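Local coordinates for protein quinone oxidoreductase (Coxiella burnetii, PDB 3TQH) that binds NADPH and probably uses it to reduce quinones, as expected of a zeta-crystallin-type member of the medium-chain dehydrogenase/reductase family, at residues 43-46 with 47-51; 105-109 with 110-114; 305-309 with 310-314. One frame throughout, in Å; residues are numbered along the deposited sequence.

From the N terminus, the three contacts come in series, each closed within a continuous run of nine or ten residues, so none nests in or crosses another. Interaction 1 turns strand 36-44 into helix 47-53 beside the cofactor. Interaction 2 turns the loop 105-109 into strand 111-114, which pairs antiparallel with strand 36-44; the Tyr108 hydroxyl hydrogen-bonds Asp49 of interaction 1. Interaction 3 ends helix 300-308 and leads to strand 315-319, which also pairs antiparallel with strand 36-44. There Leu307 and Glu308 pack on Tyr50. Interactions 1 and 3 both touch NADPH, at the nicotinamide ribose and the adenosine portion, whereas interaction 2 lies away from the cofactor, in the GroES-like part.

Interaction 1: 43-46 with 47-51; sequences ASLN and PIDYK. With NDP (NADPH dihydro-nicotinamide-adenine-dinucleotide phosphate), chain B; SO4 (sulfate ion), chain C.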
loop_
_atom_site.group_PDB
_atom_site.type_symbol
_atom_site.label_atom_id
_atom_site.label_comp_id
_atom_site.label_asym_id
_atom_site.label_seq_id
_atom_site.Cartn_x
_atom_site.Cartn_y
_atom_site.Cartn_z
ATOM N N ALA A 43 10.559 -5.789 -4.899
ATOM C CA ALA A 43 10.009 -5.323 -3.623
ATOM C C ALA A 43 9.561 -3.865 -3.746
ATOM O O ALA A 43 10.342 -3.007 -4.152
ATOM C CB ALA A 43 11.046 -5.456 -2.524
ATOM N N SER A 44 8.308 -3.583 -3.399
ATOM C CA SER A 44 7.765 -2.245 -3.590
ATOM C C SER A 44 7.850 -1.418 -2.329
ATOM O O SER A 44 7.917 -1.950 -1.220
ATOM C CB SER A 44 6.320 -2.300 -4.087
ATOM O OG SER A 44 5.444 -2.847 -3.122
ATOM N N LEU A 45 7.851 -0.105 -2.524
ATOM C CA LEU A 45 7.894 0.862 -1.430
ATOM C C LEU A 45 6.491 1.306 -1.042
ATOM O O LEU A 45 5.624 1.480 -1.894
ATOM C CB LEU A 45 8.714 2.091 -1.833
ATOM C CG LEU A 45 10.212 1.871 -2.022
ATOM C CD1 LEU A 45 10.491 1.229 -3.372
ATOM C CD2 LEU A 45 10.967 3.194 -1.877
ATOM N N ASN A 46 6.288 1.497 0.254
ATOM C CA ASN A 46 5.065 2.084 0.785
ATOM C C ASN A 46 5.430 3.183 1.781
ATOM O O ASN A 46 6.494 3.124 2.387
ATOM C CB ASN A 46 4.233 1.020 1.487
ATOM C CG ASN A 46 3.780 -0.070 0.549
ATOM O OD1 ASN A 46 4.466 -1.083 0.379
ATOM N ND2 ASN A 46 2.631 0.140 -0.090
ATOM N N PRO A 47 4.552 4.180 1.963
ATOM C CA PRO A 47 4.806 5.236 2.945
ATOM C C PRO A 47 5.137 4.757 4.371
ATOM O O PRO A 47 5.961 5.379 5.063
ATOM C CB PRO A 47 3.493 6.027 2.936
ATOM C CG PRO A 47 2.987 5.865 1.536
ATOM C CD PRO A 47 3.351 4.466 1.148
ATOM N N ILE A 48 4.500 3.669 4.804
ATOM C CA ILE A 48 4.819 3.044 6.089
ATOM C C ILE A 48 6.335 2.829 6.237
ATOM O O ILE A 48 6.865 2.933 7.344
ATOM C CB ILE A 48 4.059 1.700 6.284
ATOM C CG1 ILE A 48 4.182 1.195 7.726
ATOM C CG2 ILE A 48 4.565 0.642 5.332
ATOM C CD1 ILE A 48 3.146 1.748 8.656
ATOM N N ASP A 49 7.020 2.558 5.127
ATOM C CA ASP A 49 8.480 2.416 5.123
ATOM C C ASP A 49 9.203 3.674 5.641
ATOM O O ASP A 49 10.085 3.562 6.493
ATOM C CB ASP A 49 9.007 2.070 3.722
ATOM C CG ASP A 49 8.378 0.811 3.135
ATOM O OD1 ASP A 49 7.736 0.042 3.884
ATOM O OD2 ASP A 49 8.530 0.591 1.911
ATOM N N TYR A 50 8.833 4.859 5.147
ATOM C CA TYR A 50 9.521 6.096 5.568
ATOM C C TYR A 50 9.085 6.602 6.947
ATOM O O TYR A 50 9.874 7.219 7.657
ATOM C CB TYR A 50 9.445 7.218 4.501
ATOM C CG TYR A 50 8.103 7.896 4.282
ATOM C CD1 TYR A 50 7.535 8.729 5.248
ATOM C CD2 TYR A 50 7.434 7.761 3.073
ATOM C CE1 TYR A 50 6.305 9.365 5.023
ATOM C CE2 TYR A 50 6.214 8.387 2.842
ATOM C CZ TYR A 50 5.654 9.184 3.814
ATOM O OH TYR A 50 4.443 9.802 3.556
ATOM N N LYS A 51 7.836 6.325 7.320
ATOM C CA LYS A 51 7.316 6.658 8.648
ATOM C C LYS A 51 7.983 5.808 9.730
ATOM O O LYS A 51 8.130 6.244 10.876
ATOM C CB LYS A 51 5.801 6.447 8.703
ATOM C CG LYS A 51 4.998 7.331 7.751
ATOM C CD LYS A 51 3.567 6.837 7.634
ATOM C CE LYS A 51 2.709 7.776 6.794
ATOM N NZ LYS A 51 1.257 7.446 6.903
HETATM P PA NDP B . 1.231 7.646 -1.665
HETATM O O1A NDP B . 2.515 8.228 -1.227
HETATM O O2A NDP B . 1.420 6.692 -2.775
HETATM O O5B NDP B . 0.231 8.809 -2.145
HETATM C C5B NDP B . 0.746 9.890 -2.897
HETATM C C4B NDP B . -0.398 10.699 -3.489
HETATM O O4B NDP B . -0.956 11.522 -2.486
HETATM C C3B NDP B . 0.016 11.631 -4.621
HETATM O O3B NDP B . -0.462 11.127 -5.849
HETATM C C2B NDP B . -0.605 12.982 -4.276
HETATM O O2B NDP B . -1.349 13.532 -5.341
HETATM C C1B NDP B . -1.520 12.653 -3.108
HETATM N N9A NDP B . -1.657 13.727 -2.113
HETATM C C8A NDP B . -0.669 14.247 -1.315
HETATM N N7A NDP B . -1.211 15.194 -0.522
HETATM C C5A NDP B . -2.527 15.286 -0.801
HETATM C C6A NDP B . -3.528 16.096 -0.283
HETATM N N6A NDP B . -3.237 16.973 0.664
HETATM N N1A NDP B . -4.813 15.983 -0.764
HETATM C C2A NDP B . -5.094 15.056 -1.757
HETATM N N3A NDP B . -4.099 14.243 -2.270
HETATM C C4A NDP B . -2.828 14.364 -1.797
HETATM O O3 NDP B . 0.467 6.961 -0.424
HETATM P PN NDP B . -0.375 5.583 -0.443
HETATM O O1N NDP B . 0.565 4.446 -0.531
HETATM O O2N NDP B . -1.508 5.642 -1.379
HETATM O O5D NDP B . -0.959 5.617 1.054
HETATM C C5D NDP B . -1.707 6.715 1.537
HETATM C C4D NDP B . -1.768 6.666 3.060
HETATM O O4D NDP B . -2.410 5.480 3.486
HETATM C C3D NDP B . -0.376 6.676 3.675
HETATM O O3D NDP B . -0.346 7.580 4.755
HETATM C C2D NDP B . -0.157 5.247 4.126
HETATM O O2D NDP B . 0.713 5.153 5.240
HETATM C C1D NDP B . -1.590 4.789 4.416
HETATM N N1N NDP B . -1.819 3.329 4.310
HETATM C C2N NDP B . -2.451 2.706 5.358
HETATM C C3N NDP B . -2.663 1.329 5.383
HETATM C C7N NDP B . -3.356 0.664 6.536
HETATM O O7N NDP B . -3.526 -0.737 6.505
HETATM N N7N NDP B . -3.785 1.397 7.562
HETATM C C4N NDP B . -2.175 0.516 4.218
HETATM C C5N NDP B . -1.505 1.255 3.104
HETATM C C6N NDP B . -1.366 2.636 3.210
HETATM P P2B NDP B . -0.823 14.825 -6.146
HETATM O O1X NDP B . -1.669 14.984 -7.384
HETATM O O2X NDP B . 0.616 14.631 -6.557
HETATM O O3X NDP B . -0.936 16.077 -5.318
HETATM S S SO4 C . 0.104 3.605 8.309
HETATM O O1 SO4 C . 0.272 2.692 7.178
HETATM O O2 SO4 C . -1.196 4.269 8.248
HETATM O O3 SO4 C . 0.218 2.860 9.557
HETATM O O4 SO4 C . 1.157 4.610 8.283
#
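The carboxylate of Asp49 lies beneath the backbone N-H of Asn46, which meets OD2 at 2.9 Å from well above the carboxylate plane, though the N-H itself points almost straight at the oxygen (172°). One face of the Tyr50 ring carries Pro47 O above its rim, 3.3 Å from the plane. The Asp49 contact is reciprocal: its backbone N donates to Asn46 O at 2.8 Å. With CG beside the backbone N (chi1 -56°), the Asp49 carboxylate folds back to the preceding residues, much like one half of a capping box; OD2 also has the hydroxyl of Tyr108 as a partner. Lys51 reaches to the cofactor. Its extended chain brings NZ to both hydroxyls of the NADPH nicotinamide ribose, 2.7 Å from O3D and 2.9 Å from O2D, and also to O4 of a sulfate, probably from the crystallisation liquor. Pro47 CD touches the pyrophosphate oxygen O1N at 3.3 Å. Strand 36-44 thus passes into helix 47-53 at the cofactor, with Tyr50 packed on helix 300-308 and Leu45 on strand 315-319.

Interaction 2: 105-109 with 110-114; sequences PCCYA and EYVCA
The bend that delivers the chain into strand 111-114, in the GroES-like part of the enzyme, contains an inverse gamma turn and brings Val112 back against Cys106 and Cys107. A single methyl does the touching: Val112 CG1 lies 4.1 Å from Cys107 SG and 4.2 Å from Cys106 SG, and 3.6 Å from Cys106 O. It gets there because chi1 (-60°) sets CG1 beside the backbone N of Val112, on the side where the loop doubles back. The same methyl also rests on the backbone of Cys107, 3.8 Å from its CA, so the two cysteines offer it both sulfur and main chain. No direct hydrogen bond joins the two segments. Instead, one water donates to both Cys106 O (2.7 Å) and Tyr111 O (2.6 Å), bridging the two carbonyl oxygens, which both turn to the water. Within the bend, Tyr108 is the centre of the inverse gamma turn, with a weak bond from Ala109 N to Cys107 O. Outside the turn, Glu110 OE1 accepts from the backbone N of Lys8, and Val112 continues onto Phe75 of strand 74-82 and Ile38 and Val40 of strand 36-44. The result is a water-bridged loop-to-strand connection with Val112 CG1 packed against the two cysteines, at the entry of a strand in the mixed sheet of the GroES-like part.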
loop_
_atom_site.group_PDB
_atom_site.type_symbol
_atom_site.label_atom_id
_atom_site.label_comp_id
_atom_site.label_asym_id
_atom_site.label_seq_id
_atom_site.Cartn_x
_atom_site.Cartn_y
_atom_site.Cartn_z
ATOM N N PRO A 105 9.982 -5.675 9.378
ATOM C CA PRO A 105 10.094 -5.294 7.961
ATOM C C PRO A 105 11.465 -5.672 7.409
ATOM O O PRO A 105 12.465 -5.532 8.113
ATOM C CB PRO A 105 9.895 -3.777 7.981
ATOM C CG PRO A 105 10.220 -3.360 9.379
ATOM C CD PRO A 105 9.817 -4.503 10.255
ATOM N N CYS A 106 11.505 -6.158 6.170
ATOM C CA CYS A 106 12.661 -6.927 5.701
ATOM C C CYS A 106 12.814 -7.111 4.188
ATOM O O CYS A 106 13.713 -7.826 3.759
ATOM C CB CYS A 106 12.572 -8.321 6.323
ATOM S SG CYS A 106 11.098 -9.237 5.756
ATOM N N CYS A 107 11.969 -6.481 3.378
ATOM C CA CYS A 107 11.888 -6.822 1.960
ATOM C C CYS A 107 12.858 -6.066 1.036
ATOM O O CYS A 107 13.091 -6.515 -0.089
ATOM C CB CYS A 107 10.455 -6.662 1.461
ATOM S SG CYS A 107 9.296 -7.879 2.105
ATOM N N TYR A 108 13.410 -4.932 1.481
ATOM C CA TYR A 108 14.495 -4.275 0.737
ATOM C C TYR A 108 15.739 -5.153 0.891
ATOM O O TYR A 108 16.669 -4.801 1.624
ATOM C CB TYR A 108 14.826 -2.882 1.288
ATOM C CG TYR A 108 13.754 -1.807 1.255
ATOM C CD1 TYR A 108 12.419 -2.085 0.955
ATOM C CD2 TYR A 108 14.086 -0.494 1.586
ATOM C CE1 TYR A 108 11.459 -1.072 0.961
ATOM C CE2 TYR A 108 13.140 0.514 1.595
ATOM C CZ TYR A 108 11.831 0.224 1.287
ATOM O OH TYR A 108 10.907 1.245 1.314
ATOM N N ALA A 109 15.749 -6.298 0.209
ATOM C CA ALA A 109 16.777 -7.321 0.433
ATOM C C ALA A 109 16.694 -8.441 -0.599
ATOM O O ALA A 109 15.687 -8.605 -1.277
ATOM C CB ALA A 109 16.648 -7.890 1.830
ATOM N N GLU A 110 17.763 -9.211 -0.713
ATOM C CA GLU A 110 17.857 -10.275 -1.706
ATOM C C GLU A 110 17.106 -11.548 -1.297
ATOM O O GLU A 110 16.737 -12.351 -2.151
ATOM C CB GLU A 110 19.330 -10.600 -1.966
ATOM C CG GLU A 110 20.102 -9.468 -2.636
ATOM C CD GLU A 110 21.557 -9.822 -2.908
ATOM O OE1 GLU A 110 22.186 -10.513 -2.074
ATOM O OE2 GLU A 110 22.079 -9.394 -3.957
ATOM N N TYR A 111 16.903 -11.737 0.006
ATOM C CA TYR A 111 16.167 -12.891 0.530
ATOM C C TYR A 111 15.229 -12.467 1.651
ATOM O O TYR A 111 15.575 -11.611 2.473
ATOM C CB TYR A 111 17.123 -13.967 1.058
ATOM C CG TYR A 111 18.026 -14.547 -0.001
ATOM C CD1 TYR A 111 17.657 -15.690 -0.709
ATOM C CD2 TYR A 111 19.244 -13.948 -0.308
ATOM C CE1 TYR A 111 18.484 -16.221 -1.696
ATOM C CE2 TYR A 111 20.072 -14.466 -1.289
ATOM C CZ TYR A 111 19.691 -15.603 -1.980
ATOM O OH TYR A 111 20.517 -16.121 -2.952
ATOM N N VAL A 112 14.044 -13.069 1.683
ATOM C CA VAL A 112 13.112 -12.875 2.789
ATOM C C VAL A 112 12.593 -14.209 3.307
ATOM O O VAL A 112 12.584 -15.211 2.593
ATOM C CB VAL A 112 11.915 -11.982 2.401
ATOM C CG1 VAL A 112 12.398 -10.610 1.977
ATOM C CG2 VAL A 112 11.075 -12.628 1.300
ATOM N N CYS A 113 12.182 -14.199 4.569
ATOM C CA CYS A 113 11.502 -15.328 5.187
ATOM C C CYS A 113 10.012 -15.022 5.159
ATOM O O CYS A 113 9.607 -13.898 5.445
ATOM C CB CYS A 113 11.989 -15.519 6.626
ATOM S SG CYS A 113 11.027 -16.668 7.618
ATOM N N ALA A 114 9.199 -16.014 4.807
ATOM C CA ALA A 114 7.749 -15.824 4.746
ATOM C C ALA A 114 6.973 -17.087 5.116
ATOM O O ALA A 114 7.458 -18.212 4.958
ATOM C CB ALA A 114 7.343 -15.351 3.365
HETATM O O HOH W 1 15.110 -9.984 4.490
#

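Interaction 3: 305-309 with 310-314; sequences ELLET and GHVRG. With NDP (NADPH dihydro-nicotinamide-adenine-dinucleotide phosphate), chain B.
Leu307 O is gripped twice, by Gly310 N at 3.2 Å and by a water that donates to it at 2.9 Å. These bonds lie at the C-terminal end of helix 300-308, where Thr309 forms an ST turn, OG1 accepting from His311 N. Gly310 is the first residue to leave helical conformation, with positive phi (77°); the chain then runs along the NADPH. In Thr309, chi1 (63°) places OG1 between the backbone N and the carbonyl carbon, where it also donates to Leu306 O at 2.6 Å, nearly along the C=O axis. Leu306 O accepts Thr309 N as well. The water also accepts from Val312 N and donates to the pyrophosphate oxygen O1A of NADPH, so the helix end, the loop and the cofactor share one bridge. Val312 inserts its CG2 methyl against the helix, 4.1 Å from Leu307 CD1, the two side chains crossing at a slant, while its carbonyl O accepts the ribose hydroxyl O3B at 3.2 Å. The His311 ring turns an edge to the 2'-phosphate, whose phosphorus P2B lies in the ring plane, and His311 CD2 comes within 3.1 Å of phosphate oxygen O2X.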
loop_
_atom_site.group_PDB
_atom_site.type_symbol
_atom_site.label_atom_id
_atom_site.label_comp_id
_atom_site.label_asym_id
_atom_site.label_seq_id
_atom_site.Cartn_x
_atom_site.Cartn_y
_atom_site.Cartn_z
ATOM N N GLU A 305 13.529 9.599 -0.520
ATOM C CA GLU A 305 13.352 11.050 -0.674
ATOM C C GLU A 305 12.167 11.362 -1.592
ATOM O O GLU A 305 11.374 12.253 -1.310
ATOM C CB GLU A 305 14.616 11.708 -1.246
ATOM C CG GLU A 305 15.855 11.656 -0.347
ATOM C CD GLU A 305 17.113 12.168 -1.044
ATOM O OE1 GLU A 305 17.009 12.690 -2.178
ATOM O OE2 GLU A 305 18.213 12.056 -0.456
ATOM N N LEU A 306 12.063 10.623 -2.698
ATOM C CA LEU A 306 10.971 10.814 -3.649
ATOM C C LEU A 306 9.642 10.427 -3.014
ATOM O O LEU A 306 8.677 11.185 -3.074
ATOM C CB LEU A 306 11.212 9.999 -4.927
ATOM C CG LEU A 306 10.216 10.197 -6.079
ATOM C CD1 LEU A 306 10.141 11.669 -6.507
ATOM C CD2 LEU A 306 10.576 9.304 -7.275
ATOM N N LEU A 307 9.607 9.255 -2.389
ATOM C CA LEU A 307 8.406 8.762 -1.712
ATOM C C LEU A 307 7.885 9.728 -0.628
ATOM O O LEU A 307 6.674 9.939 -0.512
ATOM C CB LEU A 307 8.684 7.390 -1.093
ATOM C CG LEU A 307 7.481 6.582 -0.591
ATOM C CD1 LEU A 307 6.616 6.121 -1.759
ATOM C CD2 LEU A 307 7.954 5.386 0.254
ATOM N N GLU A 308 8.804 10.298 0.158
ATOM C CA GLU A 308 8.445 11.221 1.251
ATOM C C GLU A 308 7.888 12.568 0.809
ATOM O O GLU A 308 7.327 13.290 1.632
ATOM C CB GLU A 308 9.635 11.471 2.195
ATOM C CG GLU A 308 9.567 10.654 3.453
ATOM C CD GLU A 308 10.619 11.014 4.457
ATOM O OE1 GLU A 308 11.808 10.863 4.127
ATOM O OE2 GLU A 308 10.259 11.434 5.580
ATOM N N THR A 309 8.049 12.920 -0.465
ATOM C CA THR A 309 7.437 14.145 -0.986
ATOM C C THR A 309 5.915 14.085 -0.867
ATOM O O THR A 309 5.257 15.127 -0.771
ATOM C CB THR A 309 7.788 14.409 -2.463
ATOM O OG1 THR A 309 7.267 13.352 -3.280
ATOM C CG2 THR A 309 9.297 14.531 -2.660
ATOM N N GLY A 310 5.368 12.871 -0.879
ATOM C CA GLY A 310 3.930 12.663 -0.879
ATOM C C GLY A 310 3.292 12.902 -2.236
ATOM O O GLY A 310 2.076 13.030 -2.330
ATOM N N HIS A 311 4.099 12.941 -3.295
ATOM C CA HIS A 311 3.585 13.210 -4.638
ATOM C C HIS A 311 3.943 12.130 -5.675
ATOM O O HIS A 311 3.944 12.377 -6.878
ATOM C CB HIS A 311 4.008 14.614 -5.070
ATOM C CG HIS A 311 3.322 15.689 -4.288
ATOM N ND1 HIS A 311 3.984 16.510 -3.402
ATOM C CD2 HIS A 311 2.015 16.028 -4.209
ATOM C CE1 HIS A 311 3.117 17.331 -2.835
ATOM N NE2 HIS A 311 1.916 17.059 -3.309
ATOM N N VAL A 312 4.196 10.918 -5.204
ATOM C CA VAL A 312 4.417 9.804 -6.109
ATOM C C VAL A 312 3.098 9.429 -6.788
ATOM O O VAL A 312 2.075 9.266 -6.127
ATOM C CB VAL A 312 4.988 8.573 -5.379
ATOM C CG1 VAL A 312 5.038 7.384 -6.309
ATOM C CG2 VAL A 312 6.362 8.877 -4.848
ATOM N N ARG A 313 3.136 9.327 -8.115
ATOM C CA ARG A 313 2.022 8.798 -8.887
ATOM C C ARG A 313 2.227 7.293 -8.946
ATOM O O ARG A 313 3.313 6.834 -9.301
ATOM C CB ARG A 313 2.011 9.390 -10.297
ATOM C CG ARG A 313 0.849 8.925 -11.155
ATOM C CD ARG A 313 1.099 9.132 -12.638
ATOM N NE ARG A 313 0.981 10.533 -13.024
ATOM C CZ ARG A 313 0.756 10.959 -14.266
ATOM N NH1 ARG A 313 0.631 10.096 -15.271
ATOM N NH2 ARG A 313 0.649 12.261 -14.508
ATOM N N GLY A 314 1.204 6.528 -8.577
ATOM C CA GLY A 314 1.300 5.065 -8.568
ATOM C C GLY A 314 2.320 4.508 -7.584
ATOM O O GLY A 314 2.350 4.901 -6.415
HETATM P PA NDP B . 1.231 7.646 -1.665
HETATM O O1A NDP B . 2.515 8.228 -1.227
HETATM O O2A NDP B . 1.420 6.692 -2.775
HETATM O O5B NDP B . 0.231 8.809 -2.145
HETATM C C5B NDP B . 0.746 9.890 -2.897
HETATM C C4B NDP B . -0.398 10.699 -3.489
HETATM O O4B NDP B . -0.956 11.522 -2.486
HETATM C C3B NDP B . 0.016 11.631 -4.621
HETATM O O3B NDP B . -0.462 11.127 -5.849
HETATM C C2B NDP B . -0.605 12.982 -4.276
HETATM O O2B NDP B . -1.349 13.532 -5.341
HETATM C C1B NDP B . -1.520 12.653 -3.108
HETATM N N9A NDP B . -1.657 13.727 -2.113
HETATM C C8A NDP B . -0.669 14.247 -1.315
HETATM N N7A NDP B . -1.211 15.194 -0.522
HETATM C C5A NDP B . -2.527 15.286 -0.801
HETATM C C6A NDP B . -3.528 16.096 -0.283
HETATM N N6A NDP B . -3.237 16.973 0.664
HETATM N N1A NDP B . -4.813 15.983 -0.764
HETATM C C2A NDP B . -5.094 15.056 -1.757
HETATM N N3A NDP B . -4.099 14.243 -2.270
HETATM C C4A NDP B . -2.828 14.364 -1.797
HETATM O O3 NDP B . 0.467 6.961 -0.424
HETATM P PN NDP B . -0.375 5.583 -0.443
HETATM O O1N NDP B . 0.565 4.446 -0.531
HETATM O O2N NDP B . -1.508 5.642 -1.379
HETATM O O5D NDP B . -0.959 5.617 1.054
HETATM C C5D NDP B . -1.707 6.715 1.537
HETATM C C4D NDP B . -1.768 6.666 3.060
HETATM O O4D NDP B . -2.410 5.480 3.486
HETATM C C3D NDP B . -0.376 6.676 3.675
HETATM O O3D NDP B . -0.346 7.580 4.755
HETATM C C2D NDP B . -0.157 5.247 4.126
HETATM O O2D NDP B . 0.713 5.153 5.240
HETATM C C1D NDP B . -1.590 4.789 4.416
HETATM N N1N NDP B . -1.819 3.329 4.310
HETATM C C2N NDP B . -2.451 2.706 5.358
HETATM C C3N NDP B . -2.663 1.329 5.383
HETATM C C7N NDP B . -3.356 0.664 6.536
HETATM O O7N NDP B . -3.526 -0.737 6.505
HETATM N N7N NDP B . -3.785 1.397 7.562
HETATM C C4N NDP B . -2.175 0.516 4.218
HETATM C C5N NDP B . -1.505 1.255 3.104
HETATM C C6N NDP B . -1.366 2.636 3.210
HETATM P P2B NDP B . -0.823 14.825 -6.146
HETATM O O1X NDP B . -1.669 14.984 -7.384
HETATM O O2X NDP B . 0.616 14.631 -6.557
HETATM O O3X NDP B . -0.936 16.077 -5.318
HETATM O O HOH W 2 4.473 9.883 -2.397
#